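Local coordinates for hypothetical protein (Pseudomonas aeruginosa, PDB 2H9F) that probably isomerises methylaconitate, as a member of the PrpF family, and forms an assembly of two identical subunits, at residues A[11-16]-A[113-118]; A[23-28]-A[43-48]. All blocks are in the same frame, centred on the assembly; numbering follows the deposited sequence. Where two conformers were deposited one is given.

Contact 1 of 2, residues A[11-16]-A[113-118]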
ATOM      1  N   PRO A  11     -10.512  14.692  13.446  1.00 28.76           N
ATOM      2  CA  PRO A  11      -9.935  13.748  14.409  1.00 31.62           C
ATOM      3  C   PRO A  11     -10.131  12.312  13.944  1.00 29.00           C
ATOM      4  O   PRO A  11     -11.227  11.928  13.591  1.00 26.94           O
ATOM      5  CB  PRO A  11     -10.711  14.015  15.706  1.00 30.03           C
ATOM      6  CG  PRO A  11     -11.347  15.343  15.516  1.00 33.04           C
ATOM      7  CD  PRO A  11     -11.496  15.585  14.060  1.00 27.76           C
ATOM      8  N   ALA A  12      -9.060  11.525  13.971  1.00 28.35           N
ATOM      9  CA  ALA A  12      -9.081  10.149  13.469  1.00 25.12           C
ATOM     10  C   ALA A  12      -7.954   9.397  14.147  1.00 27.88           C
ATOM     11  O   ALA A  12      -7.001   9.993  14.623  1.00 27.50           O
ATOM     12  CB  ALA A  12      -8.820  10.057  11.948  1.00 26.19           C
ATOM     13  N   THR A  13      -8.086   8.084  14.077  1.00 26.68           N
ATOM     14  CA  THR A  13      -7.100   7.131  14.547  1.00 29.80           C
ATOM     15  C   THR A  13      -6.926   6.075  13.456  1.00 27.94           C
ATOM     16  O   THR A  13      -7.904   5.500  12.917  1.00 27.25           O
ATOM     17  CB  THR A  13      -7.533   6.520  15.866  1.00 27.32           C
ATOM     18  OG1 THR A  13      -7.890   7.596  16.751  1.00 31.55           O
ATOM     19  CG2 THR A  13      -6.380   5.679  16.498  1.00 24.39           C
ATOM     20  N   TYR A  14      -5.663   5.823  13.139  1.00 28.37           N
ATOM     21  CA  TYR A  14      -5.341   4.850  12.134  1.00 28.70           C
ATOM     22  C   TYR A  14      -4.814   3.618  12.845  1.00 32.32           C
ATOM     23  O   TYR A  14      -3.798   3.670  13.542  1.00 26.72           O
ATOM     24  CB  TYR A  14      -4.342   5.458  11.157  1.00 31.44           C
ATOM     25  CG  TYR A  14      -3.997   4.619   9.951  1.00 30.27           C
ATOM     26  CD1 TYR A  14      -4.964   4.168   9.073  1.00 29.26           C
ATOM     27  CD2 TYR A  14      -2.697   4.270   9.693  1.00 30.43           C
ATOM     28  CE1 TYR A  14      -4.638   3.400   7.925  1.00 24.14           C
ATOM     29  CE2 TYR A  14      -2.360   3.509   8.560  1.00 26.83           C
ATOM     30  CZ  TYR A  14      -3.313   3.061   7.711  1.00 31.14           C
ATOM     31  OH  TYR A  14      -2.940   2.324   6.637  1.00 31.17           O
ATOM     32  N   LEU A  15      -5.548   2.521  12.701  1.00 32.11           N
ATOM     33  CA  LEU A  15      -5.260   1.294  13.462  1.00 32.86           C
ATOM     34  C   LEU A  15      -5.099   0.126  12.517  1.00 33.04           C
ATOM     35  O   LEU A  15      -5.788   0.025  11.477  1.00 26.78           O
ATOM     36  CB  LEU A  15      -6.442   0.863  14.345  1.00 33.27           C
ATOM     37  CG  LEU A  15      -6.851   1.630  15.586  1.00 36.21           C
ATOM     38  CD1 LEU A  15      -8.028   2.465  15.280  1.00 38.50           C
ATOM     39  CD2 LEU A  15      -7.169   0.634  16.739  1.00 39.17           C
ATOM     40  N   ARG A  16      -4.272  -0.809  12.959  1.00 29.51           N
ATOM     41  CA  ARG A  16      -4.301  -2.171  12.473  1.00 28.48           C
ATOM     42  C   ARG A  16      -5.250  -2.969  13.324  1.00 28.06           C
ATOM     43  O   ARG A  16      -5.122  -2.994  14.545  1.00 27.73           O
ATOM     44  CB  ARG A  16      -2.958  -2.855  12.590  1.00 25.86           C
ATOM     45  CG  ARG A  16      -3.037  -4.288  12.090  1.00 28.61           C
ATOM     46  CD  ARG A  16      -1.763  -5.086  12.249  1.00 26.09           C
ATOM     47  NE  ARG A  16      -1.261  -5.201  13.630  1.00 30.12           N
ATOM     48  CZ  ARG A  16      -1.780  -5.999  14.560  1.00 28.30           C
ATOM     49  NH1 ARG A  16      -2.866  -6.711  14.315  1.00 29.42           N
ATOM     50  NH2 ARG A  16      -1.223  -6.036  15.751  1.00 31.64           N
ATOM     51  N   GLY A 113     -13.093  -2.859  18.969  1.00 30.55           N
ATOM     52  CA  GLY A 113     -13.111  -3.047  20.410  1.00 30.49           C
ATOM     53  C   GLY A 113     -12.073  -2.183  21.084  1.00 31.29           C
ATOM     54  O   GLY A 113     -12.341  -1.548  22.080  1.00 33.20           O
ATOM     55  N   ALA A 114     -10.891  -2.119  20.500  1.00 30.30           N
ATOM     56  CA  ALA A 114      -9.806  -1.290  21.045  1.00 32.63           C
ATOM     57  C   ALA A 114     -10.149   0.217  20.936  1.00 31.82           C
ATOM     58  O   ALA A 114     -10.036   0.977  21.906  1.00 31.52           O
ATOM     59  CB  ALA A 114      -8.530  -1.603  20.339  1.00 29.87           C
ATOM     60  N   PHE A 115     -10.613   0.622  19.763  1.00 31.40           N
ATOM     61  CA  PHE A 115     -10.925   2.013  19.513  1.00 31.86           C
ATOM     62  C   PHE A 115     -12.043   2.498  20.391  1.00 31.84           C
ATOM     63  O   PHE A 115     -12.049   3.655  20.771  1.00 33.52           O
ATOM     64  CB  PHE A 115     -11.339   2.207  18.053  1.00 33.10           C
ATOM     65  CG  PHE A 115     -11.571   3.647  17.668  1.00 29.76           C
ATOM     66  CD1 PHE A 115     -10.534   4.567  17.738  1.00 32.85           C
ATOM     67  CD2 PHE A 115     -12.807   4.075  17.231  1.00 30.71           C
ATOM     68  CE1 PHE A 115     -10.748   5.884  17.373  1.00 31.59           C
ATOM     69  CE2 PHE A 115     -13.006   5.363  16.895  1.00 31.27           C
ATOM     70  CZ  PHE A 115     -11.962   6.264  16.955  1.00 29.85           C
ATOM     71  N   ALA A 116     -13.012   1.623  20.689  1.00 29.67           N
ATOM     72  CA  ALA A 116     -14.113   1.976  21.581  1.00 27.54           C
ATOM     73  C   ALA A 116     -13.571   2.547  22.875  1.00 28.71           C
ATOM     74  O   ALA A 116     -14.124   3.485  23.420  1.00 31.70           O
ATOM     75  CB  ALA A 116     -14.971   0.749  21.897  1.00 24.04           C
ATOM     76  N   LEU A 117     -12.471   1.956  23.362  1.00 31.60           N
ATOM     77  CA  LEU A 117     -11.804   2.419  24.584  1.00 29.67           C
ATOM     78  C   LEU A 117     -10.914   3.649  24.365  1.00 31.92           C
ATOM     79  O   LEU A 117     -10.987   4.596  25.172  1.00 31.47           O
ATOM     80  CB  LEU A 117     -11.024   1.278  25.218  1.00 31.45           C
ATOM     81  CG  LEU A 117     -11.896   0.139  25.802  1.00 29.80           C
ATOM     82  CD1 LEU A 117     -11.066  -1.127  26.010  1.00 27.01           C
ATOM     83  CD2 LEU A 117     -12.497   0.579  27.107  1.00 26.59           C
ATOM     84  N   HIS A 118     -10.117   3.678  23.292  1.00 29.90           N
ATOM     85  CA  HIS A 118      -9.330   4.875  23.018  0.50 30.15           C
ATOM     86  C   HIS A 118     -10.260   6.072  22.819  1.00 30.27           C
ATOM     87  O   HIS A 118      -9.939   7.163  23.223  1.00 31.03           O
ATOM     88  CB  HIS A 118      -8.429   4.689  21.799  0.50 30.02           C
ATOM     89  CG  HIS A 118      -7.507   3.509  21.890  0.50 26.93           C
ATOM     90  ND1 HIS A 118      -6.466   3.433  22.791  0.50 24.89           N
ATOM     91  CD2 HIS A 118      -7.471   2.366  21.168  0.50 23.76           C
ATOM     92  CE1 HIS A 118      -5.823   2.297  22.603  0.50 25.52           C
ATOM     93  NE2 HIS A 118      -6.411   1.638  21.616  0.50 11.94           N
TER
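The hydroxyl of Thr13 meets the rim of the Phe115 ring: OG1 lies 3.4 Å from Phe115 CE1 and close to the ring plane. Thr13 CB adds a second touch, 3.6 Å from the same CE1, making this the tight end of the contact. Phe115 gets there because its CG stands anti to the backbone N (chi1 -175°), which carries the ring away from its own helix toward the strand. Next along the strand on this face, Leu15 brings CD1 to 4.1 Å from Phe115 CD1, the two side chains crossing at about a right angle. Strand pairings running from 7-17 through 20-26, 71-77 and onward to 175-180 and 369-386 return to 7-17, so the strands close a barrel round helix 106-118, in line with the diaminopimelate-epimerase-like fold of PrpF proteins. Thr13 and Leu15 face that helix, whereas Ala12 turns its methyl away from it. Packing slackens beyond the ring: Leu15 CD2 only just approaches Ala114 CB, at 4.5 Å. The segment axes stay 10.3 Å apart. On this looser side His118, partly exposed, turns toward the strand, but its modelled side chain comes no nearer to it than 4.8 Å.

Contact 2 of 2, residues A[23-28]-A[43-48]. With SO4 (sulfate ion), chain H.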
ATOM      1  N   VAL A  23      -9.029   3.527   8.922  1.00 26.13           N
ATOM      2  CA  VAL A  23      -9.047   4.835   9.506  1.00 28.59           C
ATOM      3  C   VAL A  23     -10.321   4.860  10.317  1.00 30.15           C
ATOM      4  O   VAL A  23     -11.379   4.611   9.758  1.00 24.83           O
ATOM      5  CB  VAL A  23      -9.102   5.987   8.470  1.00 32.33           C
ATOM      6  CG1 VAL A  23      -9.020   7.327   9.202  1.00 32.44           C
ATOM      7  CG2 VAL A  23      -7.994   5.873   7.414  1.00 25.94           C
ATOM      8  N   PHE A  24     -10.185   5.117  11.627  1.00 27.47           N
ATOM      9  CA  PHE A  24     -11.284   5.078  12.568  1.00 29.35           C
ATOM     10  C   PHE A  24     -11.712   6.481  13.030  1.00 27.16           C
ATOM     11  O   PHE A  24     -10.891   7.338  13.361  1.00 26.95           O
ATOM     12  CB  PHE A  24     -10.935   4.217  13.791  1.00 27.23           C
ATOM     13  CG  PHE A  24     -10.943   2.742  13.541  1.00 28.65           C
ATOM     14  CD1 PHE A  24      -9.987   2.143  12.724  1.00 28.12           C
ATOM     15  CD2 PHE A  24     -11.839   1.936  14.197  1.00 28.10           C
ATOM     16  CE1 PHE A  24      -9.979   0.795  12.509  1.00 27.28           C
ATOM     17  CE2 PHE A  24     -11.825   0.582  14.002  1.00 31.61           C
ATOM     18  CZ  PHE A  24     -10.903   0.009  13.154  1.00 28.77           C
ATOM     19  N   PHE A  25     -13.029   6.679  13.043  1.00 28.90           N
ATOM     20  CA  PHE A  25     -13.613   7.920  13.493  1.00 27.87           C
ATOM     21  C   PHE A  25     -14.636   7.693  14.589  1.00 27.98           C
ATOM     22  O   PHE A  25     -15.424   6.773  14.491  1.00 29.98           O
ATOM     23  CB  PHE A  25     -14.371   8.571  12.329  1.00 29.64           C
ATOM     24  CG  PHE A  25     -13.521   8.869  11.155  1.00 28.69           C
ATOM     25  CD1 PHE A  25     -13.306   7.913  10.184  1.00 29.09           C
ATOM     26  CD2 PHE A  25     -12.918  10.114  11.022  1.00 27.87           C
ATOM     27  CE1 PHE A  25     -12.483   8.181   9.078  1.00 30.12           C
ATOM     28  CE2 PHE A  25     -12.150  10.416   9.891  1.00 27.02           C
ATOM     29  CZ  PHE A  25     -11.949   9.448   8.911  1.00 25.52           C
ATOM     30  N   ARG A  26     -14.676   8.583  15.576  1.00 27.21           N
ATOM     31  CA  ARG A  26     -15.903   8.731  16.385  1.00 30.24           C
ATOM     32  C   ARG A  26     -16.957   9.494  15.620  1.00 29.27           C
ATOM     33  O   ARG A  26     -16.652  10.515  14.997  1.00 31.52           O
ATOM     34  CB  ARG A  26     -15.641   9.495  17.652  1.00 29.57           C
ATOM     35  CG  ARG A  26     -14.390   9.069  18.385  1.00 36.06           C
ATOM     36  CD  ARG A  26     -14.309   9.664  19.756  1.00 37.13           C
ATOM     37  NE  ARG A  26     -14.346  11.113  19.736  1.00 40.56           N
ATOM     38  CZ  ARG A  26     -14.331  11.884  20.815  1.00 45.87           C
ATOM     39  NH1 ARG A  26     -14.282  11.349  22.030  1.00 47.52           N
ATOM     40  NH2 ARG A  26     -14.418  13.206  20.672  1.00 46.36           N
ATOM     41  N   LEU A  27     -18.215   9.069  15.701  1.00 30.67           N
ATOM     42  CA  LEU A  27     -19.279   9.764  14.976  1.00 30.80           C
ATOM     43  C   LEU A  27     -19.302  11.276  15.257  1.00 31.16           C
ATOM     44  O   LEU A  27     -19.386  12.078  14.339  1.00 29.53           O
ATOM     45  CB  LEU A  27     -20.640   9.144  15.299  1.00 30.76           C
ATOM     46  CG  LEU A  27     -21.880   9.745  14.665  1.00 33.02           C
ATOM     47  CD1 LEU A  27     -21.903   9.600  13.138  1.00 34.98           C
ATOM     48  CD2 LEU A  27     -23.089   9.088  15.321  1.00 28.42           C
ATOM     49  N   GLU A  28     -19.189  11.649  16.522  1.00 32.81           N
ATOM     50  CA  GLU A  28     -19.213  13.052  16.942  1.00 35.23           C
ATOM     51  C   GLU A  28     -18.067  13.895  16.379  1.00 32.83           C
ATOM     52  O   GLU A  28     -18.175  15.113  16.328  1.00 30.68           O
ATOM     53  CB  GLU A  28     -19.180  13.133  18.484  1.00 36.56           C
ATOM     54  CG  GLU A  28     -17.823  12.706  19.118  1.00 42.49           C
ATOM     55  CD  GLU A  28     -17.889  12.436  20.654  1.00 46.82           C
ATOM     56  OE1 GLU A  28     -18.074  13.460  21.365  1.00 48.10           O
ATOM     57  OE2 GLU A  28     -17.741  11.229  21.117  1.00 50.12           O
ATOM     58  N   ARG A  43     -18.407  10.422   0.172  1.00 31.26           N
ATOM     59  CA  ARG A  43     -17.398  11.314  -0.450  0.50 29.83           C
ATOM     60  C   ARG A  43     -16.230  11.567   0.494  1.00 31.93           C
ATOM     61  O   ARG A  43     -15.021  11.513   0.098  1.00 29.84           O
ATOM     62  CB  ARG A  43     -18.041  12.673  -0.816  0.50 32.02           C
ATOM     63  CG  ARG A  43     -19.198  12.624  -1.790  0.50 30.34           C
ATOM     64  CD  ARG A  43     -19.574  14.010  -2.387  0.50 29.53           C
ATOM     65  NE  ARG A  43     -20.247  14.926  -1.451  0.50 25.31           N
ATOM     66  CZ  ARG A  43     -21.545  15.241  -1.501  0.50 30.15           C
ATOM     67  NH1 ARG A  43     -22.326  14.714  -2.429  0.50 22.31           N
ATOM     68  NH2 ARG A  43     -22.081  16.064  -0.614  0.50 31.45           N
ATOM     69  N   LEU A  44     -16.564  11.840   1.762  1.00 29.46           N
ATOM     70  CA  LEU A  44     -15.525  12.122   2.735  1.00 29.78           C
ATOM     71  C   LEU A  44     -14.547  10.951   2.805  1.00 29.76           C
ATOM     72  O   LEU A  44     -13.336  11.133   2.693  1.00 30.97           O
ATOM     73  CB  LEU A  44     -16.088  12.436   4.129  1.00 30.95           C
ATOM     74  CG  LEU A  44     -14.979  12.561   5.208  1.00 30.93           C
ATOM     75  CD1 LEU A  44     -14.092  13.745   4.937  1.00 29.90           C
ATOM     76  CD2 LEU A  44     -15.571  12.632   6.637  1.00 32.56           C
ATOM     77  N   PHE A  45     -15.087   9.745   2.958  1.00 28.61           N
ATOM     78  CA  PHE A  45     -14.268   8.564   3.131  1.00 30.62           C
ATOM     79  C   PHE A  45     -13.489   8.165   1.872  1.00 29.14           C
ATOM     80  O   PHE A  45     -12.320   7.759   1.934  1.00 26.57           O
ATOM     81  CB  PHE A  45     -15.138   7.436   3.661  1.00 30.78           C
ATOM     82  CG  PHE A  45     -15.584   7.634   5.097  1.00 31.59           C
ATOM     83  CD1 PHE A  45     -15.051   8.636   5.889  1.00 32.61           C
ATOM     84  CD2 PHE A  45     -16.454   6.746   5.679  1.00 33.68           C
ATOM     85  CE1 PHE A  45     -15.454   8.806   7.173  1.00 36.99           C
ATOM     86  CE2 PHE A  45     -16.812   6.885   6.985  1.00 36.26           C
ATOM     87  CZ  PHE A  45     -16.351   7.942   7.723  1.00 32.63           C
HETATM   88  N   MSE A  46     -14.125   8.333   0.726  1.00 26.78           N
HETATM   89  CA  MSE A  46     -13.421   8.221  -0.572  1.00 26.64           C
HETATM   90  C   MSE A  46     -12.200   9.124  -0.526  1.00 27.15           C
HETATM   91  O   MSE A  46     -11.003   8.706  -0.734  1.00 29.69           O
HETATM   92  CB  MSE A  46     -14.405   8.615  -1.744  1.00 24.38           C
HETATM   93  CG  MSE A  46     -15.342   7.566  -2.126  1.00 28.05           C
HETATM   94 SE   MSE A  46     -16.396   8.349  -3.521  0.70 28.16          SE
HETATM   95  CE  MSE A  46     -18.270   7.745  -3.155  1.00 34.84           C
ATOM     96  N   ARG A  47     -12.393  10.346  -0.064  1.00 28.77           N
ATOM     97  CA  ARG A  47     -11.302  11.318  -0.151  0.50 29.18           C
ATOM     98  C   ARG A  47     -10.218  11.031   0.903  1.00 29.56           C
ATOM     99  O   ARG A  47      -8.998  11.162   0.630  1.00 28.98           O
ATOM    100  CB  ARG A  47     -11.881  12.748  -0.090  0.50 31.14           C
ATOM    101  CG  ARG A  47     -10.917  13.858  -0.541  0.50 34.59           C
ATOM    102  CD  ARG A  47     -10.688  13.977  -2.077  0.50 33.56           C
ATOM    103  NE  ARG A  47      -9.293  14.370  -2.192  0.50 37.87           N
ATOM    104  CZ  ARG A  47      -8.785  15.493  -2.697  0.50 31.86           C
ATOM    105  NH1 ARG A  47      -9.498  16.432  -3.336  0.50 24.80           N
ATOM    106  NH2 ARG A  47      -7.465  15.628  -2.598  0.50 34.42           N
ATOM    107  N   VAL A  48     -10.640  10.591   2.090  1.00 28.51           N
ATOM    108  CA  VAL A  48      -9.636  10.231   3.140  1.00 26.30           C
ATOM    109  C   VAL A  48      -8.744   9.131   2.643  1.00 26.41           C
ATOM    110  O   VAL A  48      -7.492   9.125   2.879  1.00 28.94           O
ATOM    111  CB  VAL A  48     -10.361   9.808   4.461  1.00 27.24           C
ATOM    112  CG1 VAL A  48      -9.471   9.034   5.399  1.00 31.76           C
ATOM    113  CG2 VAL A  48     -10.920  11.065   5.146  1.00 27.19           C
TER
HETATM  114  S   SO4 H 402     -13.866  14.649  24.197  1.00131.95           S
HETATM  115  O1  SO4 H 402     -12.767  13.698  24.012  1.00131.15           O
HETATM  116  O2  SO4 H 402     -15.158  13.956  24.127  1.00131.80           O
HETATM  117  O3  SO4 H 402     -13.718  15.271  25.514  1.00133.27           O
HETATM  118  O4  SO4 H 402     -13.812  15.685  23.163  1.00130.95           O
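Arg26 NH1 is gripped from several directions: it donates to the carbonyl O of Ala119, makes two weak hydrogen bonds to the sulfate, at 3.4 Å to O1 and 3.5 Å to O2, and faces Glu28 by charge alone. Its strand, 20-26, belongs to the barrel wall, consistent with a diaminopimelate-epimerase-like domain, and helix 39-49 lies against the outer surface of that wall. Glu28 OE2, 3.6 Å from Arg26 NH1, sits over the middle of one guanidinium face, where no N-H points at it; the sulfate sulfur lies in plane at the edge. Asp29 pairs with Arg26 NE, which should further limit rotation of the group. The sulfate probably comes from the crystallisation liquor.

Across the contact itself, the segment axes come within 11.1 Å, a gap bridged by apolar side chains. Phe25 supplies most of the strand's share: with CG anti to the carbonyl carbon (chi1 -59°), its ring reaches out to the helix, where CE1 touches Phe45 CE1 at 3.6 Å, the latter over one face of the Phe25 ring. With planes at 19° but centroids 5.0 Å apart, the two rings run near parallel yet are slid so far that they scarcely overlap. Leu44 and Val48 pack on Val391, and Phe25 on Val389, so strand 388-392 shares this layer. Val48 serves both strand residues: its CG2 is 4.2 Å from Phe25 CZ, while its CG1 meets Val23 CG2 tip to tip at 4.0 Å.

How the contacts relate
Contacts 1 and 2 lie on the two sides of one barrel wall, their centres about 13 Å apart. Strands 7-17 and 20-26 are consecutive in the chain and pair antiparallel; between the contacts, Thr13 O and Phe24 N, 2.6 Å apart, form a probable hydrogen bond. Alternation along 23-28 separates the layers: Phe24 points inward, its ring meeting that of Phe115 with planes at about 55°, while Val23 and Phe25 face helix 39-49. Phe115 CE2 packs 3.7 Å from Phe25 C, so the inner helix touches the backbone of the strand whose side chain meets the outer helix. Arg26 and its sulfate sit by the C-terminal end of helix 106-118, joining contact 2's strand to contact 1's helix.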